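Local coordinates for putative drug/sodium antiporter (Escherichia coli, PDB 4Z3N), which probably carries the genotoxin colibactin, or a precursor of it, across the cell membrane as a MATE-family antiporter, at residues V282-N287 and L423-L428; T293-I298 and L374-M379; V349-I352 and W357-P360. One frame throughout, in Å; residues are numbered along the deposited sequence.

Contact 1 (V282-N287 and L423-L428); sequences VRLDVN and LLAIVL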
ATOM      1  N   VAL A 282      10.948  22.147   1.914  1.00 49.17           N
ATOM      2  CA  VAL A 282      12.359  22.396   1.624  1.00 51.08           C
ATOM      3  C   VAL A 282      12.638  23.875   1.310  1.00 50.61           C
ATOM      4  O   VAL A 282      13.597  24.451   1.819  1.00 49.14           O
ATOM      5  CB  VAL A 282      12.835  21.503   0.437  1.00 48.18           C
ATOM      6  CG1 VAL A 282      13.447  22.347  -0.651  1.00 56.47           C
ATOM      7  CG2 VAL A 282      13.806  20.431   0.914  1.00 42.34           C
ATOM      8  N   ARG A 283      11.786  24.478   0.484  1.00 51.54           N
ATOM      9  CA  ARG A 283      11.904  25.883   0.125  1.00 55.29           C
ATOM     10  C   ARG A 283      11.647  26.811   1.316  1.00 52.29           C
ATOM     11  O   ARG A 283      11.994  27.991   1.267  1.00 58.93           O
ATOM     12  CB  ARG A 283      10.943  26.223  -1.028  1.00 68.77           C
ATOM     13  CG  ARG A 283      10.906  27.708  -1.408  1.00 86.32           C
ATOM     14  CD  ARG A 283      10.428  27.929  -2.840  1.00 95.13           C
ATOM     15  NE  ARG A 283       9.020  28.312  -2.909  1.00103.10           N
ATOM     16  CZ  ARG A 283       8.572  29.561  -2.792  1.00108.76           C
ATOM     17  NH1 ARG A 283       9.420  30.562  -2.592  1.00104.23           N
ATOM     18  NH2 ARG A 283       7.271  29.812  -2.874  1.00105.79           N
ATOM     19  N   LEU A 284      11.054  26.290   2.385  1.00 47.00           N
ATOM     20  CA  LEU A 284      10.768  27.123   3.559  1.00 46.00           C
ATOM     21  C   LEU A 284      11.813  26.969   4.666  1.00 46.21           C
ATOM     22  O   LEU A 284      12.396  27.957   5.102  1.00 46.16           O
ATOM     23  CB  LEU A 284       9.386  26.825   4.111  1.00 48.37           C
ATOM     24  CG  LEU A 284       8.208  27.401   3.330  1.00 51.51           C
ATOM     25  CD1 LEU A 284       6.883  26.986   3.989  1.00 48.74           C
ATOM     26  CD2 LEU A 284       8.329  28.914   3.204  1.00 43.83           C
ATOM     27  N   ASP A 285      11.968  25.756   5.189  1.00 44.68           N
ATOM     28  CA  ASP A 285      13.092  25.433   6.061  1.00 37.78           C
ATOM     29  C   ASP A 285      13.622  24.003   5.845  1.00 38.89           C
ATOM     30  O   ASP A 285      12.921  23.018   6.059  1.00 43.81           O
ATOM     31  CB  ASP A 285      12.681  25.661   7.519  1.00 36.43           C
ATOM     32  CG  ASP A 285      13.815  25.441   8.497  1.00 42.20           C
ATOM     33  OD1 ASP A 285      14.543  24.432   8.370  1.00 43.89           O
ATOM     34  OD2 ASP A 285      13.967  26.280   9.413  1.00 45.13           O
ATOM     35  N   VAL A 286      14.890  23.915   5.486  1.00 36.48           N
ATOM     36  CA  VAL A 286      15.603  22.664   5.264  1.00 37.10           C
ATOM     37  C   VAL A 286      15.501  21.686   6.439  1.00 38.74           C
ATOM     38  O   VAL A 286      15.608  20.473   6.246  1.00 37.15           O
ATOM     39  CB  VAL A 286      17.111  22.981   4.966  1.00 40.43           C
ATOM     40  CG1 VAL A 286      17.971  21.732   4.839  1.00 32.66           C
ATOM     41  CG2 VAL A 286      17.213  23.822   3.717  1.00 46.51           C
ATOM     42  N   ASN A 287      15.325  22.207   7.656  1.00 40.16           N
ATOM     43  CA  ASN A 287      15.238  21.357   8.856  1.00 40.28           C
ATOM     44  C   ASN A 287      13.897  20.590   8.934  1.00 40.41           C
ATOM     45  O   ASN A 287      13.852  19.424   9.342  1.00 34.49           O
ATOM     46  CB  ASN A 287      15.429  22.191  10.129  1.00 39.58           C
ATOM     47  CG  ASN A 287      16.808  22.852  10.212  1.00 36.38           C
ATOM     48  OD1 ASN A 287      17.832  22.172  10.287  1.00 33.36           O
ATOM     49  ND2 ASN A 287      16.829  24.186  10.232  1.00 26.27           N
ATOM     50  N   LEU A 423      -2.219  29.265   0.518  1.00 39.60           N
ATOM     51  CA  LEU A 423      -2.886  30.309   1.280  1.00 36.75           C
ATOM     52  C   LEU A 423      -2.245  30.538   2.652  1.00 47.65           C
ATOM     53  O   LEU A 423      -1.906  31.671   3.004  1.00 48.90           O
ATOM     54  CB  LEU A 423      -4.352  29.961   1.463  1.00 39.48           C
ATOM     55  CG  LEU A 423      -5.050  31.000   2.326  1.00 44.32           C
ATOM     56  CD1 LEU A 423      -4.808  32.337   1.664  1.00 42.53           C
ATOM     57  CD2 LEU A 423      -6.542  30.706   2.494  1.00 32.10           C
ATOM     58  N   LEU A 424      -2.078  29.463   3.423  1.00 48.18           N
ATOM     59  CA  LEU A 424      -1.611  29.570   4.809  1.00 43.77           C
ATOM     60  C   LEU A 424      -0.094  29.784   4.929  1.00 41.79           C
ATOM     61  O   LEU A 424       0.355  30.549   5.775  1.00 40.95           O
ATOM     62  CB  LEU A 424      -2.020  28.325   5.610  1.00 34.22           C
ATOM     63  CG  LEU A 424      -3.504  28.121   5.906  1.00 36.09           C
ATOM     64  CD1 LEU A 424      -3.745  26.935   6.829  1.00 32.94           C
ATOM     65  CD2 LEU A 424      -4.101  29.370   6.502  1.00 41.40           C
ATOM     66  N   ALA A 425       0.690  29.101   4.104  1.00 37.10           N
ATOM     67  CA  ALA A 425       2.140  29.187   4.213  1.00 39.74           C
ATOM     68  C   ALA A 425       2.768  30.412   3.502  1.00 48.97           C
ATOM     69  O   ALA A 425       3.886  30.830   3.828  1.00 45.88           O
ATOM     70  CB  ALA A 425       2.765  27.910   3.690  1.00 36.95           C
ATOM     71  N   ILE A 426       2.060  30.987   2.537  1.00 50.46           N
ATOM     72  CA  ILE A 426       2.603  32.119   1.800  1.00 42.78           C
ATOM     73  C   ILE A 426       1.790  33.383   2.003  1.00 44.53           C
ATOM     74  O   ILE A 426       2.274  34.337   2.601  1.00 55.05           O
ATOM     75  CB  ILE A 426       2.681  31.840   0.300  1.00 45.83           C
ATOM     76  CG1 ILE A 426       3.317  30.467   0.023  1.00 49.07           C
ATOM     77  CG2 ILE A 426       3.446  32.945  -0.373  1.00 45.59           C
ATOM     78  CD1 ILE A 426       4.727  30.269   0.580  1.00 41.72           C
ATOM     79  N   VAL A 427       0.560  33.396   1.505  1.00 48.40           N
ATOM     80  CA  VAL A 427      -0.271  34.602   1.564  1.00 48.42           C
ATOM     81  C   VAL A 427      -0.413  35.066   3.009  1.00 49.66           C
ATOM     82  O   VAL A 427       0.169  36.083   3.389  1.00 49.82           O
ATOM     83  CB  VAL A 427      -1.663  34.369   0.941  1.00 42.79           C
ATOM     84  CG1 VAL A 427      -2.532  35.594   1.090  1.00 39.78           C
ATOM     85  CG2 VAL A 427      -1.526  33.999  -0.515  1.00 41.72           C
ATOM     86  N   LEU A 428      -1.175  34.326   3.812  1.00 50.31           N
ATOM     87  CA  LEU A 428      -1.077  34.468   5.256  1.00 46.72           C
ATOM     88  C   LEU A 428       0.341  34.036   5.521  1.00 49.38           C
ATOM     89  O   LEU A 428       0.864  33.198   4.795  1.00 58.97           O
ATOM     90  CB  LEU A 428      -2.104  33.616   5.996  1.00 45.78           C
ATOM     91  CG  LEU A 428      -3.531  34.154   5.904  1.00 47.42           C
ATOM     92  CD1 LEU A 428      -3.585  35.606   6.366  1.00 52.27           C
ATOM     93  CD2 LEU A 428      -4.044  34.042   4.486  1.00 52.91           C
TER
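Leu284 and Ile426 reach across this contact by different torsions. In Leu284, CG is anti to the carbonyl carbon (chi1 -76°) and the chain then runs extended, which carries CD1 forward. Ile426 sets out to one side of the gap, and the chi2 turn about CB-CG1 (-58°) brings CD1 nearer the other segment. Leu284 CD1 meets Ala425 CB at 4.2 Å, a simple apolar touch between methyl groups. Ile426 CD1 lies 4.3 Å from Arg283 NH2, oblique to the guanidinium, and Arg283 is poorly ordered. The backbones stay well apart: Leu284 CA and Ala425 CA, the nearest CA pair, are 8.9 Å from each other.

Segment 282-287 joins helix 250-284 to helix 286-322. Asp285 is the N-cap of the second helix and accepts from Asn287 N; its other oxygen, OD2, is hydrogen-bonded to Tyr371 OH. Segment 423-428 closes helix 417-427 with a pi-type turn, in which Leu428 N bonds Leu423 O at 2.9 Å. Leu284 also packs on Ile432 and Val435 of helix 432-453. One methyl-methyl touch and one loose approach of a guanidinium to a methyl make the contact, with no directional bond between the segments.

Contact 2 (T293-I298 and L374-M379); sequences TLTGRI and LQTRIM. With OLC ((2R)-2,3-dihydroxypropyl (9Z)-octadec-9-enoate), chain B; OLC ((2R)-2,3-dihydroxypropyl (9Z)-octadec-9-enoate), chain D; OLC ((2R)-2,3-dihydroxypropyl (9Z)-octadec-9-enoate), chain C.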
ATOM      1  N   THR A 293      11.759  13.381   7.303  1.00 38.13           N
ATOM      2  CA  THR A 293      12.504  12.157   7.028  1.00 39.20           C
ATOM      3  C   THR A 293      12.524  11.249   8.266  1.00 40.85           C
ATOM      4  O   THR A 293      12.542  10.031   8.153  1.00 41.78           O
ATOM      5  CB  THR A 293      13.965  12.447   6.576  1.00 39.76           C
ATOM      6  OG1 THR A 293      13.961  13.227   5.372  1.00 40.38           O
ATOM      7  CG2 THR A 293      14.698  11.152   6.314  1.00 35.09           C
ATOM      8  N   LEU A 294      12.510  11.852   9.450  1.00 43.39           N
ATOM      9  CA  LEU A 294      12.487  11.091  10.690  1.00 40.84           C
ATOM     10  C   LEU A 294      11.074  10.563  11.021  1.00 43.06           C
ATOM     11  O   LEU A 294      10.913   9.402  11.410  1.00 39.77           O
ATOM     12  CB  LEU A 294      13.021  11.946  11.841  1.00 43.31           C
ATOM     13  CG  LEU A 294      14.515  12.311  11.854  1.00 42.91           C
ATOM     14  CD1 LEU A 294      14.815  13.220  13.029  1.00 39.16           C
ATOM     15  CD2 LEU A 294      15.406  11.083  11.924  1.00 39.07           C
ATOM     16  N   THR A 295      10.053  11.402  10.843  1.00 39.91           N
ATOM     17  CA  THR A 295       8.696  11.023  11.230  1.00 39.42           C
ATOM     18  C   THR A 295       8.093   9.964  10.313  1.00 42.28           C
ATOM     19  O   THR A 295       7.299   9.130  10.750  1.00 38.84           O
ATOM     20  CB  THR A 295       7.752  12.238  11.252  1.00 35.45           C
ATOM     21  OG1 THR A 295       7.485  12.680   9.916  1.00 37.48           O
ATOM     22  CG2 THR A 295       8.350  13.355  12.050  1.00 35.55           C
ATOM     23  N   GLY A 296       8.499  10.000   9.048  1.00 44.80           N
ATOM     24  CA  GLY A 296       7.882   9.230   7.985  1.00 42.08           C
ATOM     25  C   GLY A 296       7.681   7.742   8.192  1.00 41.48           C
ATOM     26  O   GLY A 296       6.577   7.247   7.982  1.00 42.13           O
ATOM     27  N   ARG A 297       8.727   7.015   8.570  1.00 41.92           N
ATOM     28  CA  ARG A 297       8.555   5.581   8.780  1.00 45.24           C
ATOM     29  C   ARG A 297       7.528   5.363   9.895  1.00 43.78           C
ATOM     30  O   ARG A 297       6.642   4.520   9.759  1.00 45.60           O
ATOM     31  CB  ARG A 297       9.880   4.879   9.123  1.00 47.89           C
ATOM     32  CG  ARG A 297      10.851   4.667   7.961  1.00 55.87           C
ATOM     33  CD  ARG A 297      12.155   4.011   8.456  1.00 72.10           C
ATOM     34  NE  ARG A 297      13.355   4.550   7.812  1.00 85.79           N
ATOM     35  CZ  ARG A 297      14.605   4.265   8.182  1.00 92.31           C
ATOM     36  NH1 ARG A 297      14.829   3.444   9.201  1.00 94.69           N
ATOM     37  NH2 ARG A 297      15.634   4.807   7.538  1.00 90.96           N
ATOM     38  N   ILE A 298       7.636   6.140  10.974  1.00 42.33           N
ATOM     39  CA  ILE A 298       6.761   5.984  12.133  1.00 40.10           C
ATOM     40  C   ILE A 298       5.322   6.360  11.792  1.00 37.98           C
ATOM     41  O   ILE A 298       4.392   5.651  12.156  1.00 35.01           O
ATOM     42  CB  ILE A 298       7.242   6.833  13.341  1.00 40.12           C
ATOM     43  CG1 ILE A 298       8.631   6.393  13.791  1.00 39.31           C
ATOM     44  CG2 ILE A 298       6.266   6.718  14.521  1.00 35.95           C
ATOM     45  CD1 ILE A 298       9.131   7.172  14.992  1.00 43.69           C
ATOM     46  N   LEU A 374       6.523  19.422  16.330  1.00 36.23           N
ATOM     47  CA  LEU A 374       5.445  20.350  15.952  1.00 39.19           C
ATOM     48  C   LEU A 374       4.533  19.762  14.860  1.00 36.01           C
ATOM     49  O   LEU A 374       3.327  20.002  14.858  1.00 33.56           O
ATOM     50  CB  LEU A 374       6.031  21.700  15.498  1.00 29.57           C
ATOM     51  CG  LEU A 374       4.993  22.751  15.103  1.00 30.88           C
ATOM     52  CD1 LEU A 374       4.105  23.137  16.250  1.00 26.78           C
ATOM     53  CD2 LEU A 374       5.655  23.989  14.510  1.00 31.81           C
ATOM     54  N   GLN A 375       5.132  18.995  13.947  1.00 33.78           N
ATOM     55  CA  GLN A 375       4.428  18.338  12.850  1.00 32.54           C
ATOM     56  C   GLN A 375       3.481  17.275  13.401  1.00 38.62           C
ATOM     57  O   GLN A 375       2.285  17.213  13.053  1.00 30.30           O
ATOM     58  CB  GLN A 375       5.426  17.692  11.880  1.00 29.72           C
ATOM     59  CG  GLN A 375       4.783  16.961  10.728  1.00 30.55           C
ATOM     60  CD  GLN A 375       5.744  16.131   9.895  1.00 34.87           C
ATOM     61  OE1 GLN A 375       6.220  16.577   8.850  1.00 39.58           O
ATOM     62  NE2 GLN A 375       5.998  14.898  10.330  1.00 34.70           N
ATOM     63  N   THR A 376       4.035  16.440  14.277  1.00 36.71           N
ATOM     64  CA  THR A 376       3.273  15.387  14.905  1.00 34.25           C
ATOM     65  C   THR A 376       2.135  15.974  15.732  1.00 37.34           C
ATOM     66  O   THR A 376       0.991  15.510  15.650  1.00 34.41           O
ATOM     67  CB  THR A 376       4.162  14.512  15.785  1.00 36.20           C
ATOM     68  OG1 THR A 376       5.172  13.887  14.973  1.00 38.82           O
ATOM     69  CG2 THR A 376       3.318  13.436  16.498  1.00 32.50           C
ATOM     70  N   ARG A 377       2.438  17.007  16.511  1.00 35.57           N
ATOM     71  CA  ARG A 377       1.429  17.596  17.380  1.00 33.10           C
ATOM     72  C   ARG A 377       0.260  18.147  16.582  1.00 35.61           C
ATOM     73  O   ARG A 377      -0.906  18.056  17.003  1.00 30.92           O
ATOM     74  CB  ARG A 377       2.028  18.708  18.230  1.00 40.43           C
ATOM     75  CG  ARG A 377       2.983  18.236  19.308  1.00 39.82           C
ATOM     76  CD  ARG A 377       2.937  19.205  20.445  1.00 37.37           C
ATOM     77  NE  ARG A 377       3.686  18.744  21.601  1.00 43.53           N
ATOM     78  CZ  ARG A 377       4.702  19.409  22.136  1.00 40.02           C
ATOM     79  NH1 ARG A 377       5.088  20.566  21.604  1.00 39.62           N
ATOM     80  NH2 ARG A 377       5.322  18.917  23.200  1.00 30.38           N
ATOM     81  N   ILE A 378       0.574  18.755  15.443  1.00 35.51           N
ATOM     82  CA  ILE A 378      -0.473  19.351  14.629  1.00 33.13           C
ATOM     83  C   ILE A 378      -1.216  18.311  13.790  1.00 31.74           C
ATOM     84  O   ILE A 378      -2.432  18.253  13.834  1.00 37.97           O
ATOM     85  CB  ILE A 378       0.097  20.465  13.729  1.00 34.11           C
ATOM     86  CG1 ILE A 378       0.639  21.605  14.612  1.00 34.31           C
ATOM     87  CG2 ILE A 378      -0.974  20.961  12.744  1.00 32.54           C
ATOM     88  CD1 ILE A 378       1.045  22.864  13.869  1.00 31.47           C
ATOM     89  N   MET A 379      -0.481  17.469  13.070  1.00 33.30           N
ATOM     90  CA  MET A 379      -1.076  16.585  12.067  1.00 34.63           C
ATOM     91  C   MET A 379      -1.498  15.182  12.523  1.00 33.49           C
ATOM     92  O   MET A 379      -2.249  14.510  11.814  1.00 28.97           O
ATOM     93  CB  MET A 379      -0.095  16.417  10.898  1.00 33.40           C
ATOM     94  CG  MET A 379       0.315  17.708  10.206  1.00 35.14           C
ATOM     95  SD  MET A 379       1.548  17.432   8.912  1.00 35.11           S
ATOM     96  CE  MET A 379       0.512  16.707   7.640  1.00 44.40           C
TER
HETATM   97  C18 OLC B 501      -2.329   6.976   2.455  1.00 31.73           C
HETATM   98  C10 OLC B 501      -1.826  13.596   8.221  1.00 35.79           C
HETATM   99  C9  OLC B 501      -0.655  12.927   8.234  1.00 46.91           C
HETATM  100  C17 OLC B 501      -2.074   7.941   3.595  1.00 34.66           C
HETATM  101  C11 OLC B 501      -2.534  13.909   6.916  1.00 43.43           C
HETATM  102  C8  OLC B 501       0.412  13.311   9.247  1.00 47.11           C
HETATM  103  C24 OLC B 501      -0.338  17.813   1.336  1.00 47.34           C
HETATM  104  C16 OLC B 501      -2.658   9.290   3.240  1.00 36.84           C
HETATM  105  C12 OLC B 501      -1.774  13.386   5.704  1.00 49.80           C
HETATM  106  C7  OLC B 501       1.622  12.397   9.173  1.00 44.03           C
HETATM  107  C15 OLC B 501      -2.518  10.255   4.410  1.00 39.07           C
HETATM  108  C13 OLC B 501      -2.754  12.760   4.711  1.00 45.87           C
HETATM  109  C6  OLC B 501       2.498  12.754   7.988  1.00 43.76           C
HETATM  110  C14 OLC B 501      -2.139  11.637   3.894  1.00 45.13           C
HETATM  111  C5  OLC B 501       2.727  14.249   7.916  1.00 37.86           C
HETATM  112  C4  OLC B 501       3.131  14.640   6.502  1.00 41.27           C
HETATM  113  C3  OLC B 501       2.180  14.030   5.491  1.00 49.31           C
HETATM  114  C2  OLC B 501       2.272  14.718   4.142  1.00 41.76           C
HETATM  115  C21 OLC B 501      -0.918  15.610   2.350  1.00 48.14           C
HETATM  116  C1  OLC B 501       0.942  14.604   3.409  1.00 53.05           C
HETATM  117  C22 OLC B 501      -1.229  16.589   1.231  1.00 51.99           C
HETATM  118  O19 OLC B 501       0.197  13.649   3.578  1.00 60.14           O
HETATM  119  O25 OLC B 501       0.120  18.171   0.048  1.00 43.36           O
HETATM  120  O23 OLC B 501      -1.011  15.967  -0.021  1.00 53.79           O
HETATM  121  O20 OLC B 501       0.468  15.675   2.637  1.00 52.09           O
HETATM  122  C9  OLC D 503      -2.849  18.102  20.574  1.00 36.60           C
HETATM  123  C8  OLC D 503      -1.858  19.202  20.889  1.00 43.39           C
HETATM  124  C7  OLC D 503      -0.920  18.779  22.008  1.00 45.83           C
HETATM  125  C6  OLC D 503       0.111  19.859  22.300  1.00 45.75           C
HETATM  126  C5  OLC D 503       0.877  19.545  23.575  1.00 45.48           C
HETATM  127  C4  OLC D 503       1.679  20.773  23.988  1.00 55.69           C
HETATM  128  C3  OLC D 503       1.500  21.110  25.462  1.00 53.80           C
HETATM  129  C2  OLC D 503       2.273  22.366  25.839  1.00 49.70           C
HETATM  130  C1  OLC D 503       3.710  22.059  26.206  1.00 46.60           C
HETATM  131  C9  OLC C 502      -8.456  17.262  14.700  1.00 38.68           C
HETATM  132  C8  OLC C 502      -7.164  17.942  14.276  1.00 40.88           C
HETATM  133  C7  OLC C 502      -6.930  19.199  15.090  1.00 43.33           C
HETATM  134  C6  OLC C 502      -5.445  19.358  15.376  1.00 40.61           C
HETATM  135  C5  OLC C 502      -5.217  20.666  16.108  1.00 40.45           C
HETATM  136  C4  OLC C 502      -3.792  20.736  16.638  1.00 46.08           C
HETATM  137  C3  OLC C 502      -3.380  22.182  16.894  1.00 42.06           C
HETATM  138  C2  OLC C 502      -2.323  22.234  17.978  1.00 46.40           C
HETATM  139  C1  OLC C 502      -1.227  23.210  17.598  1.00 47.23           C
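A small buried polar site joins two helices here, in the second MatE repeat of the sequence. Helix 286-322 supplies Thr295, and helix 366-379 supplies Gln375 and Thr376. Segment 374-379 lies in a predicted transmembrane span. The nearest CA pair is Thr295 CA and Thr376 CA, 7.9 Å apart.

The central bond runs from Gln375 NE2 to Thr295 OG1, at 2.7 Å with an N-H...O angle of 141°. The hydroxyl lies almost in the amide plane of Gln375, only 3° out of it. Gln375 has CG anti to its backbone N (chi1 179°), and the extended chain beyond projects the amide across the gap. The threonine and glutamine side chains cross at a slant. Thr295 CG2 also packs against the amide, 3.3 Å from Gln375 NE2. Thr376 adds a looser touch, and its hydroxyl is hydrogen-bonded to Ala372 O in its own helix.

Both polar groups have further partners. Thr295 OG1 is hydrogen-bonded to Asp299 OD2, one turn along its helix. Gln375 OE1 is hydrogen-bonded to Tyr277 OH. With both ends of the amide engaged, its rotation should be fixed.

Three monoolein molecules border segment 374-379. In chain B, C5 lies 3.3 Å from Met379 CE. The chain D molecule lays C4 over one face of the Arg377 guanidinium, 3.7 Å above the plane. In chain C, C6 is 3.6 Å from Ile378 O. This helix therefore meets lipid as well as protein.

Two more helices enclose the site. Helix 326-358 brings His351 and Ile352 against Thr376, and helix 432-453 brings Tyr436 against Gln375 and Met379.

Contact 3 (V349-I352 and W357-P360); sequences VMHI and WMYP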
ATOM      1  N   VAL A 349      -2.189   9.171  19.320  1.00 28.66           N
ATOM      2  CA  VAL A 349      -2.012   9.760  20.645  1.00 28.73           C
ATOM      3  C   VAL A 349      -0.704   9.284  21.290  1.00 28.50           C
ATOM      4  O   VAL A 349       0.002  10.072  21.915  1.00 28.40           O
ATOM      5  CB  VAL A 349      -3.238   9.438  21.584  1.00 24.75           C
ATOM      6  CG1 VAL A 349      -2.973   9.894  23.011  1.00 22.03           C
ATOM      7  CG2 VAL A 349      -4.490  10.121  21.070  1.00 22.73           C
ATOM      8  N   MET A 350      -0.365   8.007  21.137  1.00 30.46           N
ATOM      9  CA  MET A 350       0.952   7.540  21.582  1.00 29.74           C
ATOM     10  C   MET A 350       2.063   8.344  20.914  1.00 28.33           C
ATOM     11  O   MET A 350       2.978   8.800  21.578  1.00 27.96           O
ATOM     12  CB  MET A 350       1.154   6.062  21.284  1.00 28.46           C
ATOM     13  CG  MET A 350       0.303   5.129  22.122  1.00 30.40           C
ATOM     14  SD  MET A 350       0.803   3.429  21.831  1.00 37.05           S
ATOM     15  CE  MET A 350      -0.623   2.528  22.446  1.00 43.96           C
ATOM     16  N   HIS A 351       1.967   8.529  19.601  1.00 26.98           N
ATOM     17  CA  HIS A 351       3.006   9.229  18.874  1.00 27.35           C
ATOM     18  C   HIS A 351       3.217  10.645  19.389  1.00 32.29           C
ATOM     19  O   HIS A 351       4.360  11.099  19.527  1.00 32.37           O
ATOM     20  CB  HIS A 351       2.705   9.297  17.381  1.00 25.12           C
ATOM     21  CG  HIS A 351       3.897   9.705  16.563  1.00 36.71           C
ATOM     22  ND1 HIS A 351       3.803  10.081  15.242  1.00 38.40           N
ATOM     23  CD2 HIS A 351       5.215   9.778  16.883  1.00 34.31           C
ATOM     24  CE1 HIS A 351       5.008  10.363  14.781  1.00 37.24           C
ATOM     25  NE2 HIS A 351       5.882  10.184  15.753  1.00 35.34           N
ATOM     26  N   ILE A 352       2.110  11.336  19.651  1.00 28.99           N
ATOM     27  CA  ILE A 352       2.143  12.742  20.006  1.00 28.35           C
ATOM     28  C   ILE A 352       2.829  12.953  21.350  1.00 30.36           C
ATOM     29  O   ILE A 352       3.686  13.827  21.510  1.00 38.38           O
ATOM     30  CB  ILE A 352       0.721  13.344  20.048  1.00 27.17           C
ATOM     31  CG1 ILE A 352       0.132  13.386  18.637  1.00 30.44           C
ATOM     32  CG2 ILE A 352       0.752  14.740  20.647  1.00 26.63           C
ATOM     33  CD1 ILE A 352      -1.167  14.190  18.490  1.00 31.11           C
ATOM     34  N   TRP A 357      10.072  13.294  23.787  1.00 40.85           N
ATOM     35  CA  TRP A 357      11.154  12.471  24.305  1.00 37.83           C
ATOM     36  C   TRP A 357      11.881  11.653  23.244  1.00 39.75           C
ATOM     37  O   TRP A 357      13.070  11.369  23.376  1.00 46.09           O
ATOM     38  CB  TRP A 357      10.605  11.554  25.391  1.00 34.95           C
ATOM     39  CG  TRP A 357      10.097  12.354  26.536  1.00 40.71           C
ATOM     40  CD1 TRP A 357      10.827  13.187  27.337  1.00 35.62           C
ATOM     41  CD2 TRP A 357       8.744  12.430  27.005  1.00 40.98           C
ATOM     42  NE1 TRP A 357      10.014  13.769  28.284  1.00 40.57           N
ATOM     43  CE2 TRP A 357       8.732  13.314  28.107  1.00 40.91           C
ATOM     44  CE3 TRP A 357       7.550  11.823  26.618  1.00 35.13           C
ATOM     45  CZ2 TRP A 357       7.570  13.612  28.814  1.00 37.71           C
ATOM     46  CZ3 TRP A 357       6.402  12.116  27.321  1.00 38.60           C
ATOM     47  CH2 TRP A 357       6.418  13.008  28.403  1.00 38.22           C
ATOM     48  N   MET A 358      11.153  11.258  22.205  1.00 44.92           N
ATOM     49  CA  MET A 358      11.646  10.313  21.202  1.00 38.80           C
ATOM     50  C   MET A 358      12.543  10.947  20.148  1.00 44.78           C
ATOM     51  O   MET A 358      13.606  10.412  19.839  1.00 50.12           O
ATOM     52  CB  MET A 358      10.457   9.621  20.527  1.00 39.83           C
ATOM     53  CG  MET A 358      10.801   8.606  19.458  1.00 38.67           C
ATOM     54  SD  MET A 358       9.297   7.740  18.940  1.00 46.80           S
ATOM     55  CE  MET A 358       8.259   9.120  18.482  1.00 38.08           C
ATOM     56  N   TYR A 359      12.117  12.076  19.587  1.00 39.90           N
ATOM     57  CA  TYR A 359      12.842  12.662  18.460  1.00 44.57           C
ATOM     58  C   TYR A 359      14.224  13.248  18.767  1.00 47.76           C
ATOM     59  O   TYR A 359      15.123  13.140  17.928  1.00 46.25           O
ATOM     60  CB  TYR A 359      11.967  13.697  17.766  1.00 40.94           C
ATOM     61  CG  TYR A 359      10.964  12.979  16.913  1.00 41.58           C
ATOM     62  CD1 TYR A 359      11.378  12.247  15.811  1.00 37.28           C
ATOM     63  CD2 TYR A 359       9.610  12.960  17.255  1.00 41.43           C
ATOM     64  CE1 TYR A 359      10.470  11.555  15.046  1.00 43.58           C
ATOM     65  CE2 TYR A 359       8.694  12.273  16.499  1.00 35.31           C
ATOM     66  CZ  TYR A 359       9.127  11.572  15.395  1.00 38.19           C
ATOM     67  OH  TYR A 359       8.230  10.889  14.625  1.00 37.37           O
ATOM     68  N   PRO A 360      14.391  13.894  19.938  1.00 49.40           N
ATOM     69  CA  PRO A 360      15.724  14.344  20.358  1.00 39.98           C
ATOM     70  C   PRO A 360      16.748  13.210  20.330  1.00 48.17           C
ATOM     71  O   PRO A 360      17.908  13.451  20.028  1.00 53.50           O
ATOM     72  CB  PRO A 360      15.486  14.834  21.777  1.00 41.22           C
ATOM     73  CG  PRO A 360      14.058  15.317  21.754  1.00 42.66           C
ATOM     74  CD  PRO A 360      13.338  14.347  20.868  1.00 42.55           C
TER
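Segments 349-352 and 357-360 are close in sequence: the first lies in helix 326-358, predicted to be transmembrane, and the second begins in its last residues. The nearest CA atoms, His351 CA and Met358 CA, are 9.0 Å apart. Seven residues along a helix is close to two turns, which puts the side chains of His351 and Met358 on a common side. Tyr359 is next along. Residues 353-356 between the segments are helical too.

His351 and Tyr359 carry the contact. The imidazole points opposite the backbone N about CA-CB (chi1 -166°), and the ring reaches along to the tyrosine hydroxyl. His351 NE2 and Tyr359 OH are hydrogen-bonded at 2.7 Å. Either atom could be the donor, and the angle of 146° makes the bond moderately bent. The hydroxyl sits at the edge of the imidazole, in its plane. The two rings meet rim to rim, with centroids 5.7 Å apart and planes inclined at 51°. Neither ring stacks over the other. This is consistent with the hydrogen bond setting how they meet.

Met358 adds an apolar touch beside the bond. Its chain bends at chi3, which brings the terminal methyl round to the imidazole. Met358 CE lies 3.5 Å from His351 CD2, also at the ring edge and in the ring plane. The imidazole edge is thus shared by a hydroxyl and a methyl group. The side chains of Met358 and His351 cross at about a right angle.

The pair is buried between neighbouring helices. Helix 286-322 packs on it through Ile298, Asp299 and Ile302 against His351, and through Thr295 against Tyr359. Helix 366-379 brings Ala372 against Tyr359.

Contacts 2 and 3 are buried, while contact 1 is only partly so and lies farthest from the centre of the chain. Their chemistry follows this. Contact 1 is mostly apolar, with one loosely held arginine, and has no hydrogen bond between its segments; contacts 2 and 3 each turn on one. Contact 2 ties two helices together, whereas contact 3 joins residues close in sequence near the end of helix 326-358. Segment 282-287 of contact 1 runs into helix 286-322, which contact 2 uses; their centres are about 17 Å apart. Contacts 2 and 3 touch directly, with centres about 9 Å apart. They are two neighbouring buried hydrogen bonds, packed side by side, and contact 1 stands apart.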